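Local coordinates for shikimate dehydrogenase (NADP(+)) (Peptoclostridium difficile, PDB 5DZS), which probably catalyses the reversible NADPH-linked reduction of 3-dehydroshikimate to shikimate on the pathway to chorismate, at residues 163-166 / 167-171; 213-217 / 218-222. All coordinates share one frame; numbering follows the deposited sequence.

Contact 1 (163-166 / 167-171) is the turn by which the chain leaves a strand, contact 2 (213-217 / 218-222) the capped start of a helix; both belong to the nucleotide-binding half, built on a parallel, Rossmann-type sheet. Contact 1 lies at the edge strand 163-166, away from the predicted substrate and cofactor residues. Contact 2 starts the helix between strands 205-208 and 228-230, closer to residues predicted to bind shikimate and NADP(+): the side chains of T216 and Y211 are about 7 Å apart, and that of L219 is about 7 Å from G232. The centres of the two contacts are 22 Å apart, their nearest atoms about 8 Å. V195 connects them indirectly, touched by Y167, L170 and F218.

Contact 1: residues 163-166 / 167-171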
ATOM      1  N   ILE B 163      25.778  -1.937  18.543  1.00 53.52           N
ATOM      2  CA  ILE B 163      27.101  -1.448  18.940  1.00 54.60           C
ATOM      3  C   ILE B 163      27.921  -0.983  17.736  1.00 51.63           C
ATOM      4  O   ILE B 163      28.187  -1.750  16.814  1.00 46.16           O
ATOM      5  CB  ILE B 163      27.888  -2.537  19.697  1.00 55.86           C
ATOM      6  CG1 ILE B 163      27.032  -3.098  20.833  1.00 58.89           C
ATOM      7  CG2 ILE B 163      29.209  -1.980  20.222  1.00 58.33           C
ATOM      8  CD1 ILE B 163      27.648  -4.279  21.536  1.00 61.33           C
ATOM      9  N   LEU B 164      28.326   0.281  17.763  1.00 52.92           N
ATOM     10  CA  LEU B 164      29.127   0.842  16.691  1.00 51.88           C
ATOM     11  C   LEU B 164      30.580   0.436  16.907  1.00 51.16           C
ATOM     12  O   LEU B 164      31.139   0.658  17.991  1.00 51.36           O
ATOM     13  CB  LEU B 164      29.013   2.368  16.678  1.00 53.80           C
ATOM     14  CG  LEU B 164      29.748   3.074  15.533  1.00 54.83           C
ATOM     15  CD1 LEU B 164      29.059   2.782  14.205  1.00 51.20           C
ATOM     16  CD2 LEU B 164      29.824   4.575  15.778  1.00 56.87           C
ATOM     17  N   ILE B 165      31.179  -0.170  15.883  1.00 48.00           N
ATOM     18  CA  ILE B 165      32.576  -0.589  15.928  1.00 47.81           C
ATOM     19  C   ILE B 165      33.282  -0.181  14.649  1.00 47.94           C
ATOM     20  O   ILE B 165      32.637   0.233  13.685  1.00 45.46           O
ATOM     21  CB  ILE B 165      32.722  -2.122  16.083  1.00 48.26           C
ATOM     22  CG1 ILE B 165      32.106  -2.854  14.877  1.00 46.54           C
ATOM     23  CG2 ILE B 165      32.083  -2.586  17.386  1.00 50.79           C
ATOM     24  CD1 ILE B 165      32.316  -4.352  14.894  1.00 47.79           C
ATOM     25  N   ASP B 166      34.611  -0.276  14.654  1.00 47.48           N
ATOM     26  CA  ASP B 166      35.393  -0.029  13.444  1.00 47.43           C
ATOM     27  C   ASP B 166      35.945  -1.376  12.984  1.00 45.81           C
ATOM     28  O   ASP B 166      35.798  -2.379  13.683  1.00 45.30           O
ATOM     29  CB  ASP B 166      36.480   1.045  13.626  1.00 50.85           C
ATOM     30  CG  ASP B 166      37.563   0.646  14.605  1.00 54.70           C
ATOM     31  OD1 ASP B 166      37.770  -0.558  14.860  1.00 56.50           O
ATOM     32  OD2 ASP B 166      38.237   1.567  15.106  1.00 59.14           O
ATOM     33  N   TYR B 167      36.570  -1.398  11.815  1.00 46.20           N
ATOM     34  CA  TYR B 167      37.057  -2.649  11.227  1.00 47.23           C
ATOM     35  C   TYR B 167      38.222  -3.287  12.004  1.00 50.61           C
ATOM     36  O   TYR B 167      38.522  -4.473  11.823  1.00 51.71           O
ATOM     37  CB  TYR B 167      37.380  -2.443   9.738  1.00 46.63           C
ATOM     38  CG  TYR B 167      36.138  -2.324   8.864  1.00 44.31           C
ATOM     39  CD1 TYR B 167      35.335  -1.187   8.899  1.00 41.56           C
ATOM     40  CD2 TYR B 167      35.770  -3.353   8.003  1.00 43.33           C
ATOM     41  CE1 TYR B 167      34.199  -1.079   8.100  1.00 42.42           C
ATOM     42  CE2 TYR B 167      34.636  -3.255   7.206  1.00 42.74           C
ATOM     43  CZ  TYR B 167      33.856  -2.116   7.257  1.00 40.58           C
ATOM     44  OH  TYR B 167      32.726  -2.014   6.455  1.00 41.47           O
ATOM     45  N   GLU B 168      38.853  -2.504  12.878  1.00 54.69           N
ATOM     46  CA  GLU B 168      39.931  -3.004  13.721  1.00 57.93           C
ATOM     47  C   GLU B 168      39.341  -3.854  14.834  1.00 55.78           C
ATOM     48  O   GLU B 168      39.803  -4.968  15.081  1.00 57.52           O
ATOM     49  CB  GLU B 168      40.743  -1.844  14.299  1.00 63.66           C
ATOM     50  CG  GLU B 168      41.424  -1.015  13.229  1.00 65.95           C
ATOM     51  CD  GLU B 168      42.386  -1.843  12.392  1.00 70.42           C
ATOM     52  OE1 GLU B 168      43.093  -2.707  12.971  1.00 69.74           O
ATOM     53  OE2 GLU B 168      42.439  -1.617  11.160  1.00 72.71           O
ATOM     54  N   GLU B 169      38.305  -3.329  15.491  1.00 53.28           N
ATOM     55  CA  GLU B 169      37.616  -4.057  16.555  1.00 52.17           C
ATOM     56  C   GLU B 169      36.946  -5.298  16.010  1.00 50.23           C
ATOM     57  O   GLU B 169      36.794  -6.285  16.708  1.00 50.38           O
ATOM     58  CB  GLU B 169      36.545  -3.197  17.212  1.00 53.24           C
ATOM     59  CG  GLU B 169      37.047  -1.929  17.875  1.00 56.71           C
ATOM     60  CD  GLU B 169      35.901  -1.110  18.420  1.00 59.40           C
ATOM     61  OE1 GLU B 169      35.446  -1.385  19.553  1.00 64.37           O
ATOM     62  OE2 GLU B 169      35.465  -0.180  17.715  1.00 56.26           O
ATOM     63  N   LEU B 170      36.506  -5.228  14.759  1.00 47.44           N
ATOM     64  CA  LEU B 170      35.833  -6.357  14.132  1.00 45.32           C
ATOM     65  C   LEU B 170      36.708  -7.600  14.060  1.00 47.93           C
ATOM     66  O   LEU B 170      36.195  -8.715  14.017  1.00 45.53           O
ATOM     67  CB  LEU B 170      35.381  -5.969  12.721  1.00 41.74           C
ATOM     68  CG  LEU B 170      34.677  -7.053  11.904  1.00 41.47           C
ATOM     69  CD1 LEU B 170      33.436  -7.582  12.610  1.00 40.47           C
ATOM     70  CD2 LEU B 170      34.305  -6.496  10.540  1.00 40.26           C
ATOM     71  N   LYS B 171      38.028  -7.401  14.064  1.00 49.65           N
ATOM     72  CA  LYS B 171      38.974  -8.506  13.990  1.00 54.52           C
ATOM     73  C   LYS B 171      38.799  -9.498  15.137  1.00 56.75           C
ATOM     74  O   LYS B 171      39.106 -10.681  14.981  1.00 60.19           O
ATOM     75  CB  LYS B 171      40.418  -7.990  14.008  1.00 56.26           C
ATOM     76  CG  LYS B 171      40.827  -7.126  12.826  1.00 56.30           C
ATOM     77  CD  LYS B 171      42.300  -6.736  12.938  1.00 60.58           C
ATOM     78  CE  LYS B 171      42.722  -5.838  11.785  1.00 62.20           C
ATOM     79  NZ  LYS B 171      44.132  -5.381  11.905  1.00 66.10           N
TER
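The carboxylate of D166 turns one oxygen, OD1, onto the backbone amide of E169 and stands almost perpendicular to the carboxylate of E169, their planes 86° apart, while the Y167 ring meets the carbonyl carbon of D166 obliquely. D166 OD1 receives E169 N at 2.9 Å in a nearly straight bond (168°) that arrives close to the axis of the C-O bond, and E168 N adds a weak bond at 3.0 Å. These two amides, and K152 as salt-bridge partner of the E169 carboxylate, would probably offset any cost of bringing two acids together. The turn is set up by the D166 side chain: with chi1 at 65°, CG lies between the backbone N and the carbonyl carbon, a rotation that turns OD1 towards the amides of E168 and E169. Aspartate suits the place because its short side chain brings an acceptor to them. The backbone carbonyl D166 O takes L170 N at 3.1 Å, and the combination makes an Asx motif where the chain leaves strand 163-166, the edge of a parallel Rossmann-type sheet, for residues of helical conformation. D166 N also reaches E169 OE2, a bond less certain because OE2 is less surely placed. Beneath the turn, I165 CD1 rests on L170 CB at 4.1 Å, two branched apolar chains suited to the buried side, where L170 continues onto V122 and L124. Y167 makes a cation-pi interaction with R150, and its hydroxyl makes a weak bond to a sulfate, probably from the crystallisation liquor. On the outer side, E168 OE1 and K171 NZ form a salt bridge at 3.1 Å.

Contact 2: residues 213-217 / 218-222; sequences PGETE and FLRIG
T216 holds OG1 between its backbone N and carbonyl carbon (chi1 64°), a rotation that swings the hydroxyl round to the amide of L219, whereas E217 sends CG anti to its own N and then bends at chi2 (65°) to bring its carboxylate back over R220. The first gives a classic N-cap: L219 N donates to T216 OG1 at 3.2 Å along a nearly straight line, and the same oxygen is hydrogen-bonded to D208, which fixes the hydroxyl from strand 205-208. Threonine fits because its hydroxyl can accept from a first-turn amide while also bonding D208. T216 O then takes R220 N at 2.8 Å and E217 O takes I221 N at 2.7 Å, so the regular helical bonding begins at once. Helix 217-224 forms the crossover of a beta-alpha-beta unit of the Rossmann-type sheet, joining strand 205-208 to its parallel neighbour 228-230; the large apolar side chains of F218 and L219 press the inner side of the helix onto L206 and the side chain of D208. Facing away from the sheet, E217 OE1 hangs 3.1 Å above the guanidinium plane of R220, over its centre. The two flat groups are 85° apart, and the salt bridge (OE1 to NH2, 3.3 Å) rests on charge, with no N-H aimed at the oxygen. At the edge of the same guanidinium, E215 O receives a weak bond from NH1 at 3.5 Å, tying the arginine back to the residue before the cap. I221 crosses E217 obliquely, its CG1 3.7 Å from OE2, and reaches K197 and I200 of the preceding helix.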
ATOM      1  N   PRO B 213      26.469 -10.875 -11.527  1.00 57.45           N
ATOM      2  CA  PRO B 213      26.544 -12.170 -12.189  1.00 57.88           C
ATOM      3  C   PRO B 213      27.859 -12.925 -11.957  1.00 59.55           C
ATOM      4  O   PRO B 213      27.845 -14.147 -11.851  1.00 63.64           O
ATOM      5  CB  PRO B 213      26.392 -11.802 -13.665  1.00 58.63           C
ATOM      6  CG  PRO B 213      25.504 -10.601 -13.652  1.00 57.38           C
ATOM      7  CD  PRO B 213      25.779  -9.870 -12.360  1.00 57.50           C
ATOM      8  N   GLY B 214      28.974 -12.198 -11.854  1.00 59.85           N
ATOM      9  CA  GLY B 214      30.299 -12.819 -11.665  1.00 60.25           C
ATOM     10  C   GLY B 214      30.673 -13.235 -10.245  1.00 59.38           C
ATOM     11  O   GLY B 214      31.778 -13.745 -10.015  1.00 59.67           O
ATOM     12  N   GLU B 215      29.762 -13.008  -9.298  1.00 55.99           N
ATOM     13  CA  GLU B 215      29.954 -13.361  -7.885  1.00 55.53           C
ATOM     14  C   GLU B 215      30.983 -12.480  -7.176  1.00 53.84           C
ATOM     15  O   GLU B 215      32.111 -12.308  -7.642  1.00 55.48           O
ATOM     16  CB  GLU B 215      30.327 -14.837  -7.712  1.00 60.62           C
ATOM     17  CG  GLU B 215      30.323 -15.275  -6.256  1.00 62.24           C
ATOM     18  CD  GLU B 215      30.482 -16.767  -6.097  1.00 66.04           C
ATOM     19  OE1 GLU B 215      31.199 -17.382  -6.914  1.00 73.41           O
ATOM     20  OE2 GLU B 215      29.896 -17.322  -5.144  1.00 67.00           O
ATOM     21  N   THR B 216      30.586 -11.946  -6.025  1.00 49.70           N
ATOM     22  CA  THR B 216      31.451 -11.073  -5.241  1.00 50.24           C
ATOM     23  C   THR B 216      32.579 -11.843  -4.555  1.00 50.91           C
ATOM     24  O   THR B 216      32.443 -13.028  -4.237  1.00 50.53           O
ATOM     25  CB  THR B 216      30.648 -10.349  -4.147  1.00 47.15           C
ATOM     26  OG1 THR B 216      30.131 -11.315  -3.224  1.00 45.60           O
ATOM     27  CG2 THR B 216      29.513  -9.545  -4.755  1.00 46.12           C
ATOM     28  N   GLU B 217      33.695 -11.159  -4.318  1.00 52.41           N
ATOM     29  CA  GLU B 217      34.824 -11.770  -3.638  1.00 55.25           C
ATOM     30  C   GLU B 217      34.407 -12.173  -2.221  1.00 52.35           C
ATOM     31  O   GLU B 217      34.824 -13.207  -1.710  1.00 53.15           O
ATOM     32  CB  GLU B 217      36.006 -10.799  -3.597  1.00 57.65           C
ATOM     33  CG  GLU B 217      37.272 -11.353  -2.960  1.00 60.99           C
ATOM     34  CD  GLU B 217      37.898 -12.504  -3.736  1.00 64.41           C
ATOM     35  OE1 GLU B 217      37.406 -12.834  -4.829  1.00 67.05           O
ATOM     36  OE2 GLU B 217      38.900 -13.075  -3.257  1.00 66.01           O
ATOM     37  N   PHE B 218      33.577 -11.338  -1.604  1.00 48.93           N
ATOM     38  CA  PHE B 218      33.052 -11.587  -0.258  1.00 46.51           C
ATOM     39  C   PHE B 218      32.422 -12.980  -0.189  1.00 45.61           C
ATOM     40  O   PHE B 218      32.804 -13.798   0.649  1.00 44.64           O
ATOM     41  CB  PHE B 218      32.051 -10.470   0.075  1.00 43.57           C
ATOM     42  CG  PHE B 218      31.352 -10.601   1.406  1.00 42.04           C
ATOM     43  CD1 PHE B 218      32.038 -10.462   2.593  1.00 42.91           C
ATOM     44  CD2 PHE B 218      29.964 -10.729   1.456  1.00 38.63           C
ATOM     45  CE1 PHE B 218      31.380 -10.544   3.812  1.00 41.88           C
ATOM     46  CE2 PHE B 218      29.297 -10.797   2.671  1.00 37.91           C
ATOM     47  CZ  PHE B 218      30.005 -10.710   3.851  1.00 39.33           C
ATOM     48  N   LEU B 219      31.474 -13.257  -1.085  1.00 44.39           N
ATOM     49  CA  LEU B 219      30.815 -14.572  -1.105  1.00 45.67           C
ATOM     50  C   LEU B 219      31.710 -15.659  -1.678  1.00 49.77           C
ATOM     51  O   LEU B 219      31.594 -16.825  -1.306  1.00 48.96           O
ATOM     52  CB  LEU B 219      29.498 -14.520  -1.886  1.00 44.69           C
ATOM     53  CG  LEU B 219      28.445 -13.574  -1.315  1.00 41.09           C
ATOM     54  CD1 LEU B 219      27.135 -13.723  -2.081  1.00 40.32           C
ATOM     55  CD2 LEU B 219      28.245 -13.834   0.172  1.00 41.65           C
ATOM     56  N   ARG B 220      32.597 -15.272  -2.588  1.00 51.96           N
ATOM     57  CA  ARG B 220      33.519 -16.219  -3.179  1.00 57.54           C
ATOM     58  C   ARG B 220      34.467 -16.717  -2.083  1.00 56.60           C
ATOM     59  O   ARG B 220      34.771 -17.906  -2.026  1.00 59.42           O
ATOM     60  CB  ARG B 220      34.222 -15.586  -4.385  1.00 62.65           C
ATOM     61  CG  ARG B 220      35.271 -16.441  -5.081  1.00 71.88           C
ATOM     62  CD  ARG B 220      35.290 -16.177  -6.591  1.00 76.93           C
ATOM     63  NE  ARG B 220      35.033 -14.774  -6.951  1.00 79.17           N
ATOM     64  CZ  ARG B 220      35.922 -13.930  -7.479  1.00 83.36           C
ATOM     65  NH1 ARG B 220      35.556 -12.681  -7.758  1.00 83.34           N
ATOM     66  NH2 ARG B 220      37.174 -14.312  -7.727  1.00 86.75           N
ATOM     67  N   ILE B 221      34.881 -15.824  -1.181  1.00 54.53           N
ATOM     68  CA  ILE B 221      35.735 -16.224  -0.045  1.00 55.19           C
ATOM     69  C   ILE B 221      34.938 -17.095   0.934  1.00 54.56           C
ATOM     70  O   ILE B 221      35.470 -18.050   1.497  1.00 55.16           O
ATOM     71  CB  ILE B 221      36.322 -15.006   0.714  1.00 54.70           C
ATOM     72  CG1 ILE B 221      37.330 -14.257  -0.166  1.00 55.93           C
ATOM     73  CG2 ILE B 221      37.033 -15.453   1.998  1.00 54.64           C
ATOM     74  CD1 ILE B 221      37.776 -12.926   0.408  1.00 56.67           C
ATOM     75  N   GLY B 222      33.668 -16.753   1.140  1.00 50.57           N
ATOM     76  CA  GLY B 222      32.806 -17.504   2.053  1.00 51.38           C
ATOM     77  C   GLY B 222      32.544 -18.922   1.582  1.00 54.39           C
ATOM     78  O   GLY B 222      32.600 -19.867   2.369  1.00 57.93           O
TER